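Local coordinates for rhamnonate dehydratase (PDB 3FXG), which probably catalyses the magnesium-dependent dehydration of rhamnonate to its 2-keto-3-deoxy sugar acid, as a member of the enolase superfamily, at residues H94-F97 with E98-I102; L140-L143 with L144-R148; I336-P339 with N340-F343; P358-G361 with D362-D366. All blocks are in the same frame, centred on the assembly; numbering follows the deposited sequence.

Interaction 1: H94-F97 with E98-I102; sequences HQHF and ERFLI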
loop_
_atom_site.group_PDB
_atom_site.type_symbol
_atom_site.label_atom_id
_atom_site.label_comp_id
_atom_site.label_asym_id
_atom_site.label_seq_id
_atom_site.Cartn_x
_atom_site.Cartn_y
_atom_site.Cartn_z
ATOM N N HIS A 94 -12.128 -28.731 -35.337
ATOM C CA HIS A 94 -11.506 -29.865 -36.010
ATOM C C HIS A 94 -10.008 -29.762 -36.242
ATOM O O HIS A 94 -9.289 -30.744 -36.086
ATOM C CB HIS A 94 -12.218 -30.115 -37.340
ATOM C CG HIS A 94 -13.673 -30.431 -37.184
ATOM N ND1 HIS A 94 -14.124 -31.629 -36.672
ATOM C CD2 HIS A 94 -14.777 -29.681 -37.413
ATOM C CE1 HIS A 94 -15.443 -31.603 -36.592
ATOM N NE2 HIS A 94 -15.863 -30.432 -37.034
ATOM N N GLN A 95 -9.526 -28.582 -36.610
ATOM C CA GLN A 95 -8.099 -28.425 -36.861
ATOM C C GLN A 95 -7.242 -28.471 -35.597
ATOM O O GLN A 95 -6.125 -28.989 -35.617
ATOM C CB GLN A 95 -7.836 -27.122 -37.617
ATOM C CG GLN A 95 -8.342 -27.122 -39.054
ATOM C CD GLN A 95 -7.691 -28.202 -39.901
ATOM O OE1 GLN A 95 -8.309 -29.220 -40.215
ATOM N NE2 GLN A 95 -6.434 -27.989 -40.264
ATOM N N HIS A 96 -7.758 -27.951 -34.490
ATOM C CA HIS A 96 -6.966 -27.947 -33.269
ATOM C C HIS A 96 -7.435 -28.844 -32.126
ATOM O O HIS A 96 -6.693 -29.706 -31.657
ATOM C CB HIS A 96 -6.834 -26.510 -32.743
ATOM C CG HIS A 96 -5.732 -26.329 -31.743
ATOM N ND1 HIS A 96 -5.507 -25.135 -31.093
ATOM C CD2 HIS A 96 -4.780 -27.184 -31.298
ATOM C CE1 HIS A 96 -4.464 -25.263 -30.291
ATOM N NE2 HIS A 96 -4.005 -26.495 -30.397
ATOM N N PHE A 97 -8.674 -28.660 -31.690
ATOM C CA PHE A 97 -9.174 -29.397 -30.540
ATOM C C PHE A 97 -9.576 -30.862 -30.678
ATOM O O PHE A 97 -9.502 -31.608 -29.703
ATOM C CB PHE A 97 -10.307 -28.584 -29.905
ATOM C CG PHE A 97 -9.907 -27.172 -29.584
ATOM C CD1 PHE A 97 -8.841 -26.920 -28.721
ATOM C CD2 PHE A 97 -10.550 -26.093 -30.184
ATOM C CE1 PHE A 97 -8.419 -25.614 -28.466
ATOM C CE2 PHE A 97 -10.138 -24.786 -29.937
ATOM C CZ PHE A 97 -9.068 -24.545 -29.076
ATOM N N GLU A 98 -9.970 -31.294 -31.872
ATOM C CA GLU A 98 -10.383 -32.686 -32.042
ATOM C C GLU A 98 -9.336 -33.689 -31.553
ATOM O O GLU A 98 -9.681 -34.729 -30.991
ATOM C CB GLU A 98 -10.724 -32.975 -33.508
ATOM C CG GLU A 98 -11.371 -34.338 -33.717
ATOM C CD GLU A 98 -11.901 -34.541 -35.128
ATOM O OE1 GLU A 98 -12.249 -33.543 -35.796
ATOM O OE2 GLU A 98 -11.989 -35.706 -35.564
ATOM N N ARG A 99 -8.061 -33.364 -31.746
ATOM C CA ARG A 99 -6.970 -34.250 -31.342
ATOM C C ARG A 99 -6.962 -34.616 -29.857
ATOM O O ARG A 99 -6.478 -35.682 -29.482
ATOM C CB ARG A 99 -5.620 -33.622 -31.708
ATOM C CG ARG A 99 -5.195 -32.452 -30.819
ATOM C CD ARG A 99 -3.934 -31.785 -31.368
ATOM N NE ARG A 99 -4.206 -31.058 -32.609
ATOM C CZ ARG A 99 -3.270 -30.649 -33.461
ATOM N NH1 ARG A 99 -1.990 -30.896 -33.215
ATOM N NH2 ARG A 99 -3.614 -29.992 -34.561
ATOM N N PHE A 100 -7.485 -33.736 -29.011
ATOM C CA PHE A 100 -7.498 -33.996 -27.573
ATOM C C PHE A 100 -8.718 -34.797 -27.133
ATOM O O PHE A 100 -8.721 -35.401 -26.057
ATOM C CB PHE A 100 -7.490 -32.674 -26.804
ATOM C CG PHE A 100 -6.369 -31.760 -27.185
ATOM C CD1 PHE A 100 -5.062 -32.048 -26.811
ATOM C CD2 PHE A 100 -6.615 -30.614 -27.936
ATOM C CE1 PHE A 100 -4.013 -31.209 -27.179
ATOM C CE2 PHE A 100 -5.572 -29.770 -28.311
ATOM C CZ PHE A 100 -4.269 -30.069 -27.931
ATOM N N LEU A 101 -9.741 -34.813 -27.975
ATOM C CA LEU A 101 -10.992 -35.481 -27.642
ATOM C C LEU A 101 -11.176 -36.928 -28.082
ATOM O O LEU A 101 -11.667 -37.748 -27.310
ATOM C CB LEU A 101 -12.154 -34.650 -28.185
ATOM C CG LEU A 101 -12.120 -33.164 -27.818
ATOM C CD1 LEU A 101 -13.179 -32.419 -28.612
ATOM C CD2 LEU A 101 -12.334 -32.996 -26.320
ATOM N N ILE A 102 -10.807 -37.245 -29.319
ATOM C CA ILE A 102 -11.000 -38.605 -29.816
ATOM C C ILE A 102 -10.307 -39.658 -28.959
ATOM O O ILE A 102 -9.105 -39.581 -28.710
ATOM C CB ILE A 102 -10.516 -38.751 -31.280
ATOM C CG1 ILE A 102 -11.139 -37.660 -32.157
ATOM C CG2 ILE A 102 -10.906 -40.126 -31.815
ATOM C CD1 ILE A 102 -12.654 -37.611 -32.111
HETATM O O HOH W 1 -7.155 -31.713 -34.106
#

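Interaction 2: L140-L143 with L144-R148; sequences LWDL and LGKVR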
loop_
_atom_site.group_PDB
_atom_site.type_symbol
_atom_site.label_atom_id
_atom_site.label_comp_id
_atom_site.label_asym_id
_atom_site.label_seq_id
_atom_site.Cartn_x
_atom_site.Cartn_y
_atom_site.Cartn_z
ATOM N N LEU A 140 -19.629 -31.846 -23.817
ATOM C CA LEU A 140 -19.124 -32.940 -23.001
ATOM C C LEU A 140 -20.051 -33.148 -21.810
ATOM O O LEU A 140 -20.403 -34.282 -21.484
ATOM C CB LEU A 140 -17.702 -32.642 -22.510
ATOM C CG LEU A 140 -16.562 -32.842 -23.512
ATOM C CD1 LEU A 140 -15.253 -32.360 -22.900
ATOM C CD2 LEU A 140 -16.460 -34.322 -23.889
ATOM N N TRP A 141 -20.457 -32.056 -21.165
ATOM C CA TRP A 141 -21.351 -32.170 -20.019
ATOM C C TRP A 141 -22.710 -32.720 -20.428
ATOM O O TRP A 141 -23.302 -33.510 -19.697
ATOM C CB TRP A 141 -21.511 -30.819 -19.315
ATOM C CG TRP A 141 -20.363 -30.523 -18.385
ATOM C CD1 TRP A 141 -19.295 -29.703 -18.625
ATOM C CD2 TRP A 141 -20.157 -31.080 -17.083
ATOM N NE1 TRP A 141 -18.438 -29.712 -17.547
ATOM C CE2 TRP A 141 -18.943 -30.550 -16.588
ATOM C CE3 TRP A 141 -20.881 -31.975 -16.285
ATOM C CZ2 TRP A 141 -18.439 -30.885 -15.328
ATOM C CZ3 TRP A 141 -20.380 -32.310 -15.032
ATOM C CH2 TRP A 141 -19.168 -31.764 -14.566
ATOM N N ASP A 142 -23.197 -32.310 -21.598
ATOM C CA ASP A 142 -24.482 -32.798 -22.098
ATOM C C ASP A 142 -24.370 -34.313 -22.272
ATOM O O ASP A 142 -25.274 -35.060 -21.904
ATOM C CB ASP A 142 -24.813 -32.130 -23.442
ATOM C CG ASP A 142 -26.223 -32.454 -23.933
ATOM O OD1 ASP A 142 -27.196 -32.220 -23.182
ATOM O OD2 ASP A 142 -26.358 -32.933 -25.081
ATOM N N LEU A 143 -23.246 -34.756 -22.829
ATOM C CA LEU A 143 -22.992 -36.176 -23.044
ATOM C C LEU A 143 -22.946 -36.939 -21.719
ATOM O O LEU A 143 -23.523 -38.022 -21.594
ATOM C CB LEU A 143 -21.665 -36.361 -23.791
ATOM C CG LEU A 143 -21.113 -37.783 -23.922
ATOM C CD1 LEU A 143 -22.085 -38.645 -24.718
ATOM C CD2 LEU A 143 -19.751 -37.736 -24.604
ATOM N N LEU A 144 -22.257 -36.376 -20.730
ATOM C CA LEU A 144 -22.154 -37.020 -19.426
ATOM C C LEU A 144 -23.527 -37.197 -18.789
ATOM O O LEU A 144 -23.824 -38.247 -18.213
ATOM C CB LEU A 144 -21.248 -36.204 -18.494
ATOM C CG LEU A 144 -19.760 -36.169 -18.860
ATOM C CD1 LEU A 144 -19.011 -35.273 -17.881
ATOM C CD2 LEU A 144 -19.188 -37.587 -18.834
ATOM N N GLY A 145 -24.363 -36.171 -18.891
ATOM C CA GLY A 145 -25.694 -36.260 -18.323
ATOM C C GLY A 145 -26.525 -37.317 -19.030
ATOM O O GLY A 145 -27.288 -38.046 -18.395
ATOM N N LYS A 146 -26.372 -37.410 -20.348
ATOM C CA LYS A 146 -27.127 -38.385 -21.125
ATOM C C LYS A 146 -26.690 -39.816 -20.845
ATOM O O LYS A 146 -27.526 -40.713 -20.738
ATOM C CB LYS A 146 -27.021 -38.059 -22.619
ATOM C CG LYS A 146 -27.887 -36.870 -22.991
ATOM C CD LYS A 146 -27.644 -36.358 -24.393
ATOM C CE LYS A 146 -28.594 -35.206 -24.687
ATOM N NZ LYS A 146 -28.335 -34.560 -26.002
ATOM N N VAL A 147 -25.387 -40.035 -20.704
ATOM C CA VAL A 147 -24.895 -41.375 -20.415
ATOM C C VAL A 147 -25.393 -41.855 -19.051
ATOM O O VAL A 147 -25.792 -43.010 -18.903
ATOM C CB VAL A 147 -23.351 -41.431 -20.443
ATOM C CG1 VAL A 147 -22.868 -42.806 -19.981
ATOM C CG2 VAL A 147 -22.852 -41.153 -21.858
ATOM N N ARG A 148 -25.386 -40.963 -18.063
ATOM C CA ARG A 148 -25.838 -41.310 -16.717
ATOM C C ARG A 148 -27.340 -41.138 -16.533
ATOM O O ARG A 148 -27.886 -41.494 -15.491
ATOM C CB ARG A 148 -25.113 -40.453 -15.678
ATOM C CG ARG A 148 -23.632 -40.748 -15.576
ATOM C CD ARG A 148 -22.951 -39.792 -14.633
ATOM N NE ARG A 148 -21.544 -40.132 -14.460
ATOM C CZ ARG A 148 -20.584 -39.233 -14.291
ATOM N NH1 ARG A 148 -20.884 -37.940 -14.277
ATOM N NH2 ARG A 148 -19.329 -39.625 -14.134
#

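Interaction 3: I336-P339 with N340-F343; sequences ISQP and NTPF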
loop_
_atom_site.group_PDB
_atom_site.type_symbol
_atom_site.label_atom_id
_atom_site.label_comp_id
_atom_site.label_asym_id
_atom_site.label_seq_id
_atom_site.Cartn_x
_atom_site.Cartn_y
_atom_site.Cartn_z
ATOM N N ILE A 336 -28.699 -22.964 -10.502
ATOM C CA ILE A 336 -29.499 -23.715 -9.543
ATOM C C ILE A 336 -28.658 -24.581 -8.603
ATOM O O ILE A 336 -29.159 -25.058 -7.587
ATOM C CB ILE A 336 -30.504 -24.629 -10.293
ATOM C CG1 ILE A 336 -31.687 -24.979 -9.390
ATOM C CG2 ILE A 336 -29.808 -25.901 -10.755
ATOM C CD1 ILE A 336 -32.602 -23.806 -9.122
ATOM N N SER A 337 -27.375 -24.746 -8.916
ATOM C CA SER A 337 -26.513 -25.630 -8.134
ATOM C C SER A 337 -25.421 -25.076 -7.226
ATOM O O SER A 337 -24.834 -25.835 -6.451
ATOM C CB SER A 337 -25.853 -26.626 -9.083
ATOM O OG SER A 337 -24.992 -25.946 -9.980
ATOM N N GLN A 338 -25.137 -23.783 -7.300
ATOM C CA GLN A 338 -24.066 -23.222 -6.486
ATOM C C GLN A 338 -24.535 -22.424 -5.272
ATOM O O GLN A 338 -25.696 -22.017 -5.183
ATOM C CB GLN A 338 -23.162 -22.350 -7.364
ATOM C CG GLN A 338 -22.652 -23.058 -8.615
ATOM C CD GLN A 338 -21.774 -24.260 -8.299
ATOM O OE1 GLN A 338 -22.113 -25.397 -8.629
ATOM N NE2 GLN A 338 -20.641 -24.010 -7.660
ATOM N N PRO A 339 -23.632 -22.203 -4.305
ATOM C CA PRO A 339 -24.007 -21.444 -3.113
ATOM C C PRO A 339 -24.072 -19.937 -3.341
ATOM O O PRO A 339 -24.773 -19.231 -2.614
ATOM C CB PRO A 339 -22.923 -21.830 -2.108
ATOM C CG PRO A 339 -21.724 -22.045 -2.985
ATOM C CD PRO A 339 -22.308 -22.832 -4.133
ATOM N N ASN A 340 -23.357 -19.449 -4.352
ATOM C CA ASN A 340 -23.309 -18.014 -4.636
ATOM C C ASN A 340 -23.840 -17.605 -6.015
ATOM O O ASN A 340 -23.253 -16.757 -6.688
ATOM C CB ASN A 340 -21.870 -17.514 -4.476
ATOM C CG ASN A 340 -20.910 -18.176 -5.448
ATOM O OD1 ASN A 340 -21.041 -19.363 -5.757
ATOM N ND2 ASN A 340 -19.924 -17.416 -5.921
ATOM N N THR A 341 -24.955 -18.202 -6.424
ATOM C CA THR A 341 -25.578 -17.901 -7.715
ATOM C C THR A 341 -27.057 -17.659 -7.413
ATOM O O THR A 341 -27.902 -18.516 -7.666
ATOM C CB THR A 341 -25.398 -19.089 -8.682
ATOM O OG1 THR A 341 -25.760 -20.309 -8.020
ATOM C CG2 THR A 341 -23.944 -19.187 -9.129
ATOM N N PRO A 342 -27.378 -16.468 -6.874
ATOM C CA PRO A 342 -28.702 -15.980 -6.464
ATOM C C PRO A 342 -29.856 -15.901 -7.457
ATOM O O PRO A 342 -31.007 -16.134 -7.087
ATOM C CB PRO A 342 -28.383 -14.619 -5.855
ATOM C CG PRO A 342 -27.278 -14.137 -6.718
ATOM C CD PRO A 342 -26.393 -15.368 -6.823
ATOM N N PHE A 343 -29.570 -15.550 -8.701
ATOM C CA PHE A 343 -30.632 -15.443 -9.684
ATOM C C PHE A 343 -30.098 -15.540 -11.094
ATOM O O PHE A 343 -28.905 -15.747 -11.305
ATOM C CB PHE A 343 -31.412 -14.142 -9.481
ATOM C CG PHE A 343 -30.539 -12.943 -9.238
ATOM C CD1 PHE A 343 -29.898 -12.306 -10.293
ATOM C CD2 PHE A 343 -30.349 -12.461 -7.948
ATOM C CE1 PHE A 343 -29.073 -11.201 -10.065
ATOM C CE2 PHE A 343 -29.526 -11.358 -7.709
ATOM C CZ PHE A 343 -28.887 -10.730 -8.775
HETATM O O HOH W 2 -27.201 -19.828 -4.890
#

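Interaction 4: P358-G361 with D362-D366; sequences PVFG and DLFID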
loop_
_atom_site.group_PDB
_atom_site.type_symbol
_atom_site.label_atom_id
_atom_site.label_comp_id
_atom_site.label_asym_id
_atom_site.label_seq_id
_atom_site.Cartn_x
_atom_site.Cartn_y
_atom_site.Cartn_z
ATOM N N PRO A 358 -37.777 -18.430 -26.920
ATOM C CA PRO A 358 -36.573 -19.258 -26.764
ATOM C C PRO A 358 -35.289 -18.476 -27.030
ATOM O O PRO A 358 -35.210 -17.713 -27.990
ATOM C CB PRO A 358 -36.790 -20.372 -27.784
ATOM C CG PRO A 358 -38.282 -20.528 -27.786
ATOM C CD PRO A 358 -38.760 -19.093 -27.797
ATOM N N VAL A 359 -34.285 -18.670 -26.180
ATOM C CA VAL A 359 -33.014 -17.970 -26.342
ATOM C C VAL A 359 -32.293 -18.425 -27.606
ATOM O O VAL A 359 -31.656 -17.624 -28.289
ATOM C CB VAL A 359 -32.071 -18.202 -25.133
ATOM C CG1 VAL A 359 -32.766 -17.806 -23.837
ATOM C CG2 VAL A 359 -31.634 -19.652 -25.082
ATOM N N PHE A 360 -32.401 -19.712 -27.919
ATOM C CA PHE A 360 -31.740 -20.261 -29.097
ATOM C C PHE A 360 -32.686 -20.415 -30.285
ATOM O O PHE A 360 -32.394 -21.145 -31.233
ATOM C CB PHE A 360 -31.094 -21.608 -28.753
ATOM C CG PHE A 360 -30.114 -21.536 -27.612
ATOM C CD1 PHE A 360 -29.061 -20.624 -27.635
ATOM C CD2 PHE A 360 -30.241 -22.379 -26.513
ATOM C CE1 PHE A 360 -28.148 -20.552 -26.580
ATOM C CE2 PHE A 360 -29.334 -22.316 -25.452
ATOM C CZ PHE A 360 -28.285 -21.401 -25.486
ATOM N N GLY A 361 -33.818 -19.719 -30.234
ATOM C CA GLY A 361 -34.772 -19.780 -31.328
ATOM C C GLY A 361 -35.380 -21.145 -31.590
ATOM O O GLY A 361 -35.699 -21.879 -30.655
ATOM N N ASP A 362 -35.531 -21.493 -32.867
ATOM C CA ASP A 362 -36.129 -22.770 -33.244
ATOM C C ASP A 362 -35.144 -23.929 -33.385
ATOM O O ASP A 362 -35.481 -24.968 -33.950
ATOM C CB ASP A 362 -36.925 -22.605 -34.543
ATOM C CG ASP A 362 -36.041 -22.336 -35.747
ATOM O OD1 ASP A 362 -34.869 -21.941 -35.561
ATOM O OD2 ASP A 362 -36.525 -22.510 -36.885
ATOM N N LEU A 363 -33.932 -23.759 -32.865
ATOM C CA LEU A 363 -32.931 -24.821 -32.941
ATOM C C LEU A 363 -33.388 -26.018 -32.109
ATOM O O LEU A 363 -33.186 -27.168 -32.495
ATOM C CB LEU A 363 -31.577 -24.322 -32.426
ATOM C CG LEU A 363 -30.437 -25.347 -32.390
ATOM C CD1 LEU A 363 -30.183 -25.896 -33.782
ATOM C CD2 LEU A 363 -29.179 -24.691 -31.842
ATOM N N PHE A 364 -34.002 -25.737 -30.964
ATOM C CA PHE A 364 -34.493 -26.781 -30.068
ATOM C C PHE A 364 -36.013 -26.704 -29.972
ATOM O O PHE A 364 -36.607 -25.666 -30.268
ATOM C CB PHE A 364 -33.868 -26.608 -28.680
ATOM C CG PHE A 364 -32.365 -26.570 -28.701
ATOM C CD1 PHE A 364 -31.634 -27.682 -29.103
ATOM C CD2 PHE A 364 -31.681 -25.411 -28.349
ATOM C CE1 PHE A 364 -30.242 -27.644 -29.155
ATOM C CE2 PHE A 364 -30.287 -25.360 -28.399
ATOM C CZ PHE A 364 -29.568 -26.478 -28.803
ATOM N N ILE A 365 -36.642 -27.796 -29.551
ATOM C CA ILE A 365 -38.098 -27.825 -29.443
ATOM C C ILE A 365 -38.630 -27.751 -28.013
ATOM O O ILE A 365 -39.827 -27.544 -27.806
ATOM C CB ILE A 365 -38.678 -29.106 -30.080
ATOM C CG1 ILE A 365 -38.194 -30.332 -29.311
ATOM C CG2 ILE A 365 -38.256 -29.209 -31.534
ATOM C CD1 ILE A 365 -38.661 -31.654 -29.896
ATOM N N ASP A 366 -37.746 -27.906 -27.030
ATOM C CA ASP A 366 -38.175 -27.905 -25.635
ATOM C C ASP A 366 -37.358 -27.048 -24.668
ATOM O O ASP A 366 -37.148 -27.438 -23.517
ATOM C CB ASP A 366 -38.189 -29.344 -25.121
ATOM C CG ASP A 366 -36.895 -30.076 -25.416
ATOM O OD1 ASP A 366 -35.925 -29.420 -25.862
ATOM O OD2 ASP A 366 -36.843 -31.305 -25.199
#

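Interaction 1: H94-F97 with E98-I102
Near the C-terminal end of helix 86-101, in the N-terminal domain that enolase superfamily members carry beside their barrel, His94 and Glu98 face each other one turn apart. ND1 of His94 donates to OE1 of Glu98 over 2.8 Å, with the acceptor in the imidazole plane and the bond almost straight at 168°. The carboxylate plane stands 75° from the ring, and OE1 is met nearly along its C-O bond. Glu98 reaches back because its CG is anti to the backbone N (chi1 -171°) and the chain beyond is extended. A histidine suits this place because its other nitrogen, NE2, can bond Ser16 OG at the same time.

The helix is kinked here, and the N of Arg99 has no bond to the preceding turn; a water accepts from it instead at 3.0 Å. The side chain of Arg99 binds two carbonyls of the preceding turn: NH2 donates to Gln95 O over 2.9 Å, lying in both the guanidinium and carbonyl planes, while NE makes a weaker bond to His96 O. Phe100 N, also without its bond to the turn before, turns to Phe97 O, three residues back, at 3.0 Å, with the donor above the carbonyl plane. The Phe100 ring also meets His96 obliquely, CE2 lying 4.0 Å from CD2 of His96.

Outward, Arg99 NH1 bonds Ser58 O and His96 NE2 bonds Trp59 O, both of the second subunit, while His96 ND1 is held by Tyr123 OH. Inward, Phe97 packs on helices 109-119 and 128-148, and Leu101 rests on Ile11 and Ile14 of strand 11-19.

Interaction 2: L140-L143 with L144-R148
Leu140 and Leu144 stand one turn apart on helix 128-148, the long helix of the N-terminal alpha+beta domain, whose backbone is regular throughout this span. Leu140 O takes the N-H of Leu144 at 2.9 Å, and CG of Leu144 leans against the same oxygen. Leucines fit here because they pack on neighbouring elements: Leu140 on Leu112 of helix 109-119 and on Ile71 of strand 66-73.

Trp141 follows. Its indole offers one face to Leu144, whose CD1 sits over the rim near CE3 at 4.1 Å, while NE1 bonds Thr306 OG1 in the barrel domain. The carbonyl of Trp141 bonds Gly145 N; Gly145 is buried and adds no side chain to the packing.

Asp142 carries the polar link. Chi1 of -173° turns its carboxylate away from its own N-H, so that the group stands out from the helix roughly level with its own CA, and Lys146, extended beyond CG, reaches back one turn to it. NZ forms a salt bridge with OD2 at 2.7 Å, approaching on the syn side and 22° out of the carboxylate plane. Phe80 N also donates to OD2 and Phe385 N to OD1, so the buried carboxylate is satisfied by several donors; the lysine, in a cation-pi contact with the Phe80 ring, probably helps to keep it ionised.

At Leu143 the carbonyl accepts from Val147 N at 2.9 Å. The two side chains run alongside one another, and CD1 of Leu143 touches CG2 of Val147 at 3.9 Å.

Interaction 3: I336-P339 with N340-F343
Gln338 and Thr341 cross each other at an angle in the TIM-barrel-like C-terminal domain of the enolase superfamily, in the loop that leads from helix 329-335 into barrel strand 344-347. The apolar part of the glutamine does the touching: its CB lies 3.7 Å from CG2 of Thr341, and CG follows at 4.1 Å. Beside them OG1 of Thr341 comes within 3.4 Å of Gln338 CB, but its hydrogen bond goes to Gln335 O at the end of the helix. Threonine serves well in this place, since a single branch point supplies both a methyl for packing and a hydroxyl for the helix end.

Pro339 and Asn340 are arranged differently. The amide flanks the proline ring, with OD1 of Asn340 3.9 Å from CG of Pro339. CG of Asn340 is tucked between its own backbone N and carbonyl carbon (chi1 62°), a setting in which ND2 can donate to both Ala312 O and Val320 O. An amide NH2 is suited to bridging two carbonyls in this way, and it ties the loop to helix 305-316 and the chain after it. Pro339 meanwhile packs on Glu114 of the third subunit.

No direct hydrogen bond joins 336-339 to 340-343; a water does so. It donates to Gln338 O at 2.7 Å and accepts from Thr341 N at 3.2 Å.

Interaction 4: P358-G361 with D362-D366
Leu363 N donates to Phe360 O at 3.4 Å, a long and weak bond, yet the one hydrogen bond that joins 358-361 to 362-366. It closes a tight turn directly after the type I turn of Pro358 to Gly361. Gly361, at phi 63° and psi -140°, followed by Asp362, gives this second reversal the shape of a type II' turn, whose first corner is a natural place for glycine. Asp362 occupies the other corner, out at the surface, where a charged residue is readily accommodated.

Below the turn the two phenylalanines meet. CD2 of Phe360 reaches the edge of the Phe364 ring, close to its plane, and lies 3.5 Å from CE2. The ring planes are steeply turned, 79° apart, and the centroids are 5.8 Å from each other. Each ring also has an aliphatic neighbour above one face: CG2 of Val359 over the centre of Phe360, and CG of Leu363 over the centre of Phe364 at 3.8 Å.

Phe360 and Phe364 both rest on Thr82 of strand 78-84, in the N-terminal domain, and Phe364 touches Phe80 as well. The carboxylate of Glu367 takes the backbone N-H of Val359 and of Phe360. With the cross-turn bond this weak, the hold between the segments probably comes mainly from aromatic and aliphatic burial against the neighbouring domain.

Overall arrangement
Interactions 1 and 2 belong to helices of the N-terminal domain, interactions 3 and 4 to irregular loops of the barrel domain. Interactions 2, 3 and 4 are largely buried. Interaction 1 is partly buried and meets the second subunit; interactions 2 and 3 touch the third, and no other chain of the assembly touches interaction 4. Phe80 of strand 78-84 meets both Lys146 and Phe364: interaction 4 reaches the N-terminal domain through Phe80 and Thr82, whereas interaction 2 reaches the barrel domain through bonds of Trp141 and Asp142. Chemistry follows setting: regular helix bonds with a salt bridge in 140-148, side-chain and water repair of a kink in 94-102, a water bridge in 336-343, ring packing in 358-366.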